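Local coordinates for inactive PncC family protein (Escherichia coli O157:H7, PDB 5KOL) that belongs to the CinA family but probably lacks nicotinamide-nucleotide (NMN) amidohydrolase activity, its actual role being unknown, at residues Phe134-Met147 with Val161-Leu173. Sequence-based numbering, arbitrary orientation.
Sequences FAWHIKGQNYTAVM and VRFALAQLLQLLL
Trp136 hands its indole N-H to the helix backbone: NE1 donates to Ala164 O at 3.0 Å, nearly straight (160°) and on a lone pair in the carbonyl plane. That carbonyl receives a weak helical bond from Leu168 N as well, and the buried indole N-H is satisfied by it. The bond, together with the packing, would limit the ring's rotation; Gln167 and Leu171 lie on one side of it. Gln167 CG makes a CH-pi contact 3.9 Å from the centroid of the six-membered ring; a bend at chi2 (73°) takes the amide away to Lys8 O and Val10 N. On the same side of the indole but obliquely, near its rim, Leu171 CD1 sits 3.8 Å from Trp136 CE3 and also touches Tyr143 CB, while the Tyr143 hydroxyl bonds to Arg6.

The aromatic cluster lies toward the start of 161-173. The edge of Phe163 points at the face of Phe134 in an edge-to-face pair with centroids 4.7 Å apart, Phe163 CD2 standing over the centre of the Phe134 ring. With CG anti to the backbone N (chi1 177°), the Phe163 ring extends from the helix to Phe134. Met147 CG lies over one Phe163 face, 3.7 Å from the ring centroid, with SD obliquely above it in a Met-aromatic contact.

Strands 131-138 and 141-148 form a beta hairpin at one edge of the mixed sheet, turning through a type I' turn from Ile138 to Gln141. The C-terminal helix 153-171 packs on one sheet face, and helix 92-106 meets Ala135 and His137 on the other.

Aliphatic packing takes over near the turn. Ile138 CD1 touches both Leu168 CD1 and Leu171 CB, tightly at 3.5 Å from the latter, and Ile138 CG2 meets Leu172 CD2 at 4.0 Å. Beyond them, Leu172 O is bound by Arg28.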
loop_
_atom_site.group_PDB
_atom_site.type_symbol
_atom_site.label_atom_id
_atom_site.label_comp_id
_atom_site.label_asym_id
_atom_site.label_seq_id
_atom_site.Cartn_x
_atom_site.Cartn_y
_atom_site.Cartn_z
ATOM N N PHE A 134 -5.327 -12.596 -10.671
ATOM C CA PHE A 134 -6.171 -11.569 -10.081
ATOM C C PHE A 134 -7.354 -12.226 -9.397
ATOM O O PHE A 134 -7.809 -13.283 -9.827
ATOM C CB PHE A 134 -6.697 -10.601 -11.143
ATOM C CG PHE A 134 -5.624 -9.883 -11.924
ATOM C CD1 PHE A 134 -5.016 -10.487 -13.011
ATOM C CD2 PHE A 134 -5.279 -8.583 -11.605
ATOM C CE1 PHE A 134 -4.034 -9.819 -13.749
ATOM C CE2 PHE A 134 -4.304 -7.892 -12.337
ATOM C CZ PHE A 134 -3.683 -8.513 -13.410
ATOM N N ALA A 135 -7.885 -11.582 -8.361
ATOM C CA ALA A 135 -9.149 -12.033 -7.785
ATOM C C ALA A 135 -9.980 -10.827 -7.367
ATOM O O ALA A 135 -9.437 -9.782 -6.979
ATOM C CB ALA A 135 -8.925 -12.988 -6.579
ATOM N N TRP A 136 -11.306 -10.973 -7.465
ATOM C CA TRP A 136 -12.253 -9.954 -7.024
ATOM C C TRP A 136 -13.358 -10.593 -6.194
ATOM O O TRP A 136 -13.896 -11.633 -6.574
ATOM C CB TRP A 136 -12.911 -9.227 -8.206
ATOM C CG TRP A 136 -11.925 -8.641 -9.194
ATOM C CD1 TRP A 136 -11.493 -7.355 -9.253
ATOM C CD2 TRP A 136 -11.262 -9.341 -10.257
ATOM N NE1 TRP A 136 -10.590 -7.199 -10.290
ATOM C CE2 TRP A 136 -10.439 -8.407 -10.924
ATOM C CE3 TRP A 136 -11.310 -10.662 -10.728
ATOM C CZ2 TRP A 136 -9.652 -8.756 -12.015
ATOM C CZ3 TRP A 136 -10.524 -11.009 -11.812
ATOM C CH2 TRP A 136 -9.706 -10.061 -12.445
ATOM N N HIS A 137 -13.717 -9.941 -5.090
ATOM C CA HIS A 137 -14.853 -10.330 -4.264
ATOM C C HIS A 137 -15.952 -9.298 -4.470
ATOM O O HIS A 137 -15.730 -8.103 -4.254
ATOM C CB HIS A 137 -14.470 -10.405 -2.787
ATOM C CG HIS A 137 -15.612 -10.765 -1.882
ATOM N ND1 HIS A 137 -15.781 -12.033 -1.364
ATOM C CD2 HIS A 137 -16.638 -10.024 -1.397
ATOM C CE1 HIS A 137 -16.863 -12.058 -0.606
ATOM N NE2 HIS A 137 -17.400 -10.851 -0.606
ATOM N N ILE A 138 -17.120 -9.752 -4.907
ATOM C CA ILE A 138 -18.274 -8.882 -5.105
ATOM C C ILE A 138 -19.512 -9.609 -4.623
ATOM O O ILE A 138 -19.750 -10.756 -5.017
ATOM C CB ILE A 138 -18.472 -8.482 -6.575
ATOM C CG1 ILE A 138 -17.141 -8.165 -7.239
ATOM C CG2 ILE A 138 -19.457 -7.323 -6.662
ATOM C CD1 ILE A 138 -17.205 -8.127 -8.726
ATOM N N LYS A 139 -20.310 -8.934 -3.798
ATOM C CA LYS A 139 -21.600 -9.444 -3.334
ATOM C C LYS A 139 -21.490 -10.887 -2.838
ATOM O O LYS A 139 -22.207 -11.781 -3.286
ATOM C CB LYS A 139 -22.654 -9.319 -4.439
ATOM C CG LYS A 139 -22.990 -7.871 -4.815
ATOM C CD LYS A 139 -23.841 -7.792 -6.084
ATOM C CE LYS A 139 -24.172 -6.346 -6.462
ATOM N NZ LYS A 139 -23.237 -5.787 -7.490
ATOM N N GLY A 140 -20.566 -11.118 -1.905
ATOM C CA GLY A 140 -20.394 -12.444 -1.334
ATOM C C GLY A 140 -19.828 -13.493 -2.266
ATOM O O GLY A 140 -19.773 -14.668 -1.891
ATOM N N GLN A 141 -19.394 -13.108 -3.462
ATOM C CA GLN A 141 -18.918 -14.026 -4.483
ATOM C C GLN A 141 -17.493 -13.656 -4.875
ATOM O O GLN A 141 -17.106 -12.482 -4.831
ATOM C CB GLN A 141 -19.845 -13.994 -5.718
ATOM C CG GLN A 141 -19.406 -14.852 -6.899
ATOM C CD GLN A 141 -19.174 -16.312 -6.534
ATOM O OE1 GLN A 141 -19.833 -16.858 -5.647
ATOM N NE2 GLN A 141 -18.237 -16.952 -7.228
ATOM N N ASN A 142 -16.713 -14.664 -5.263
ATOM C CA ASN A 142 -15.308 -14.479 -5.604
ATOM C C ASN A 142 -15.058 -14.860 -7.060
ATOM O O ASN A 142 -15.614 -15.851 -7.553
ATOM C CB ASN A 142 -14.428 -15.305 -4.668
ATOM C CG ASN A 142 -14.537 -14.846 -3.237
ATOM O OD1 ASN A 142 -14.173 -13.709 -2.917
ATOM N ND2 ASN A 142 -15.027 -15.720 -2.362
ATOM N N TYR A 143 -14.233 -14.058 -7.743
ATOM C CA TYR A 143 -13.861 -14.271 -9.138
ATOM C C TYR A 143 -12.347 -14.217 -9.294
ATOM O O TYR A 143 -11.662 -13.519 -8.544
ATOM C CB TYR A 143 -14.499 -13.206 -10.052
ATOM C CG TYR A 143 -15.993 -13.098 -9.853
ATOM C CD1 TYR A 143 -16.518 -12.318 -8.829
ATOM C CD2 TYR A 143 -16.872 -13.786 -10.667
ATOM C CE1 TYR A 143 -17.880 -12.223 -8.629
ATOM C CE2 TYR A 143 -18.239 -13.693 -10.478
ATOM C CZ TYR A 143 -18.738 -12.909 -9.457
ATOM O OH TYR A 143 -20.098 -12.811 -9.253
ATOM N N THR A 144 -11.825 -14.945 -10.287
ATOM C CA THR A 144 -10.395 -14.931 -10.583
ATOM C C THR A 144 -10.194 -14.837 -12.092
ATOM O O THR A 144 -11.073 -15.190 -12.883
ATOM C CB THR A 144 -9.665 -16.188 -10.056
ATOM O OG1 THR A 144 -10.158 -17.341 -10.746
ATOM C CG2 THR A 144 -9.926 -16.405 -8.549
ATOM N N ALA A 145 -9.014 -14.353 -12.478
ATOM C CA ALA A 145 -8.565 -14.342 -13.865
ATOM C C ALA A 145 -7.040 -14.349 -13.872
ATOM O O ALA A 145 -6.410 -13.797 -12.977
ATOM C CB ALA A 145 -9.099 -13.116 -14.623
ATOM N N VAL A 146 -6.453 -14.975 -14.884
ATOM C CA VAL A 146 -5.011 -14.911 -15.083
ATOM C C VAL A 146 -4.718 -14.176 -16.387
ATOM O O VAL A 146 -5.502 -14.231 -17.344
ATOM C CB VAL A 146 -4.367 -16.316 -15.074
ATOM C CG1 VAL A 146 -5.017 -17.221 -16.125
ATOM C CG2 VAL A 146 -2.847 -16.229 -15.281
ATOM N N MET A 147 -3.586 -13.463 -16.407
ATOM C CA MET A 147 -3.120 -12.715 -17.571
ATOM C C MET A 147 -1.630 -12.948 -17.784
ATOM O O MET A 147 -0.885 -13.202 -16.835
ATOM C CB MET A 147 -3.379 -11.215 -17.399
ATOM C CG MET A 147 -4.852 -10.844 -17.328
ATOM S SD MET A 147 -5.648 -11.106 -18.924
ATOM C CE MET A 147 -4.892 -9.822 -19.926
ATOM N N VAL A 161 -2.196 -3.092 -12.832
ATOM C CA VAL A 161 -3.034 -2.156 -12.081
ATOM C C VAL A 161 -4.239 -1.738 -12.926
ATOM O O VAL A 161 -5.385 -1.784 -12.463
ATOM C CB VAL A 161 -2.216 -0.942 -11.590
ATOM C CG1 VAL A 161 -3.144 0.086 -10.912
ATOM C CG2 VAL A 161 -1.072 -1.362 -10.601
ATOM N N ARG A 162 -4.007 -1.344 -14.189
ATOM C CA ARG A 162 -5.130 -0.954 -15.051
ATOM C C ARG A 162 -6.102 -2.109 -15.263
ATOM O O ARG A 162 -7.323 -1.914 -15.259
ATOM C CB ARG A 162 -4.628 -0.454 -16.414
ATOM C CG ARG A 162 -4.016 0.942 -16.371
ATOM C CD ARG A 162 -3.285 1.288 -17.689
ATOM N NE ARG A 162 -4.162 1.382 -18.846
ATOM C CZ ARG A 162 -3.782 1.076 -20.084
ATOM N NH1 ARG A 162 -2.546 0.620 -20.310
ATOM N NH2 ARG A 162 -4.641 1.192 -21.092
ATOM N N PHE A 163 -5.580 -3.317 -15.476
ATOM C CA PHE A 163 -6.451 -4.469 -15.704
ATOM C C PHE A 163 -7.301 -4.781 -14.470
ATOM O O PHE A 163 -8.494 -5.078 -14.581
ATOM C CB PHE A 163 -5.613 -5.692 -16.084
ATOM C CG PHE A 163 -6.427 -6.929 -16.269
ATOM C CD1 PHE A 163 -7.079 -7.162 -17.465
ATOM C CD2 PHE A 163 -6.552 -7.863 -15.241
ATOM C CE1 PHE A 163 -7.847 -8.282 -17.656
ATOM C CE2 PHE A 163 -7.323 -8.999 -15.424
ATOM C CZ PHE A 163 -7.978 -9.209 -16.625
ATOM N N ALA A 164 -6.682 -4.755 -13.285
ATOM C CA ALA A 164 -7.408 -5.031 -12.043
ATOM C C ALA A 164 -8.631 -4.127 -11.893
ATOM O O ALA A 164 -9.715 -4.578 -11.486
ATOM C CB ALA A 164 -6.462 -4.851 -10.849
ATOM N N LEU A 165 -8.467 -2.849 -12.234
ATOM C CA LEU A 165 -9.547 -1.867 -12.166
ATOM C C LEU A 165 -10.578 -2.097 -13.268
ATOM O O LEU A 165 -11.789 -2.126 -13.010
ATOM C CB LEU A 165 -8.943 -0.459 -12.286
ATOM C CG LEU A 165 -7.986 -0.039 -11.147
ATOM C CD1 LEU A 165 -7.372 1.309 -11.449
ATOM C CD2 LEU A 165 -8.716 0.034 -9.815
ATOM N N ALA A 166 -10.115 -2.226 -14.516
ATOM C CA ALA A 166 -11.032 -2.371 -15.644
ATOM C C ALA A 166 -11.875 -3.634 -15.524
ATOM O O ALA A 166 -13.061 -3.643 -15.891
ATOM C CB ALA A 166 -10.245 -2.366 -16.958
ATOM N N GLN A 167 -11.276 -4.727 -15.038
ATOM C CA GLN A 167 -12.056 -5.954 -14.912
ATOM C C GLN A 167 -13.071 -5.859 -13.778
ATOM O O GLN A 167 -14.120 -6.500 -13.844
ATOM C CB GLN A 167 -11.145 -7.176 -14.711
ATOM C CG GLN A 167 -11.918 -8.522 -14.737
ATOM C CD GLN A 167 -12.377 -8.926 -16.138
ATOM O OE1 GLN A 167 -11.640 -8.768 -17.129
ATOM N NE2 GLN A 167 -13.596 -9.444 -16.231
ATOM N N LEU A 168 -12.789 -5.092 -12.721
ATOM C CA LEU A 168 -13.832 -4.892 -11.725
ATOM C C LEU A 168 -15.026 -4.169 -12.341
ATOM O O LEU A 168 -16.181 -4.504 -12.063
ATOM C CB LEU A 168 -13.280 -4.147 -10.511
ATOM C CG LEU A 168 -14.360 -3.860 -9.460
ATOM C CD1 LEU A 168 -15.031 -5.166 -8.971
ATOM C CD2 LEU A 168 -13.739 -3.143 -8.283
ATOM N N LEU A 169 -14.760 -3.189 -13.208
ATOM C CA LEU A 169 -15.827 -2.518 -13.936
ATOM C C LEU A 169 -16.664 -3.522 -14.724
ATOM O O LEU A 169 -17.896 -3.473 -14.694
ATOM C CB LEU A 169 -15.212 -1.464 -14.859
ATOM C CG LEU A 169 -14.771 -0.211 -14.082
ATOM C CD1 LEU A 169 -14.057 0.801 -14.971
ATOM C CD2 LEU A 169 -16.014 0.439 -13.481
ATOM N N GLN A 170 -16.001 -4.441 -15.438
ATOM C CA GLN A 170 -16.721 -5.460 -16.197
ATOM C C GLN A 170 -17.600 -6.295 -15.278
ATOM O O GLN A 170 -18.769 -6.551 -15.577
ATOM C CB GLN A 170 -15.736 -6.364 -16.945
ATOM C CG GLN A 170 -16.381 -7.603 -17.591
ATOM C CD GLN A 170 -17.366 -7.249 -18.700
ATOM O OE1 GLN A 170 -18.420 -7.886 -18.867
ATOM N NE2 GLN A 170 -17.028 -6.227 -19.458
ATOM N N LEU A 171 -17.048 -6.724 -14.141
ATOM C CA LEU A 171 -17.804 -7.579 -13.239
ATOM C C LEU A 171 -18.941 -6.829 -12.550
ATOM O O LEU A 171 -19.859 -7.469 -12.029
ATOM C CB LEU A 171 -16.852 -8.194 -12.203
ATOM C CG LEU A 171 -15.785 -9.134 -12.776
ATOM C CD1 LEU A 171 -14.818 -9.632 -11.695
ATOM C CD2 LEU A 171 -16.429 -10.315 -13.496
ATOM N N LEU A 172 -18.908 -5.498 -12.537
ATOM C CA LEU A 172 -19.966 -4.705 -11.918
ATOM C C LEU A 172 -21.117 -4.398 -12.868
ATOM O O LEU A 172 -22.101 -3.777 -12.449
ATOM C CB LEU A 172 -19.391 -3.395 -11.369
ATOM C CG LEU A 172 -18.601 -3.508 -10.069
ATOM C CD1 LEU A 172 -18.012 -2.154 -9.684
ATOM C CD2 LEU A 172 -19.494 -4.061 -8.955
ATOM N N LEU A 173 -21.021 -4.796 -14.129
ATOM C CA LEU A 173 -22.145 -4.642 -15.038
ATOM C C LEU A 173 -23.330 -5.461 -14.520
ATOM O O LEU A 173 -23.147 -6.568 -13.999
ATOM C CB LEU A 173 -21.765 -5.078 -16.451
ATOM C CG LEU A 173 -20.630 -4.299 -17.105
ATOM C CD1 LEU A 173 -20.269 -4.947 -18.425
ATOM C CD2 LEU A 173 -21.026 -2.843 -17.295
ATOM O OXT LEU A 173 -24.484 -5.027 -14.597
HETATM O O HOH W 1 -23.504 -5.251 -9.881
#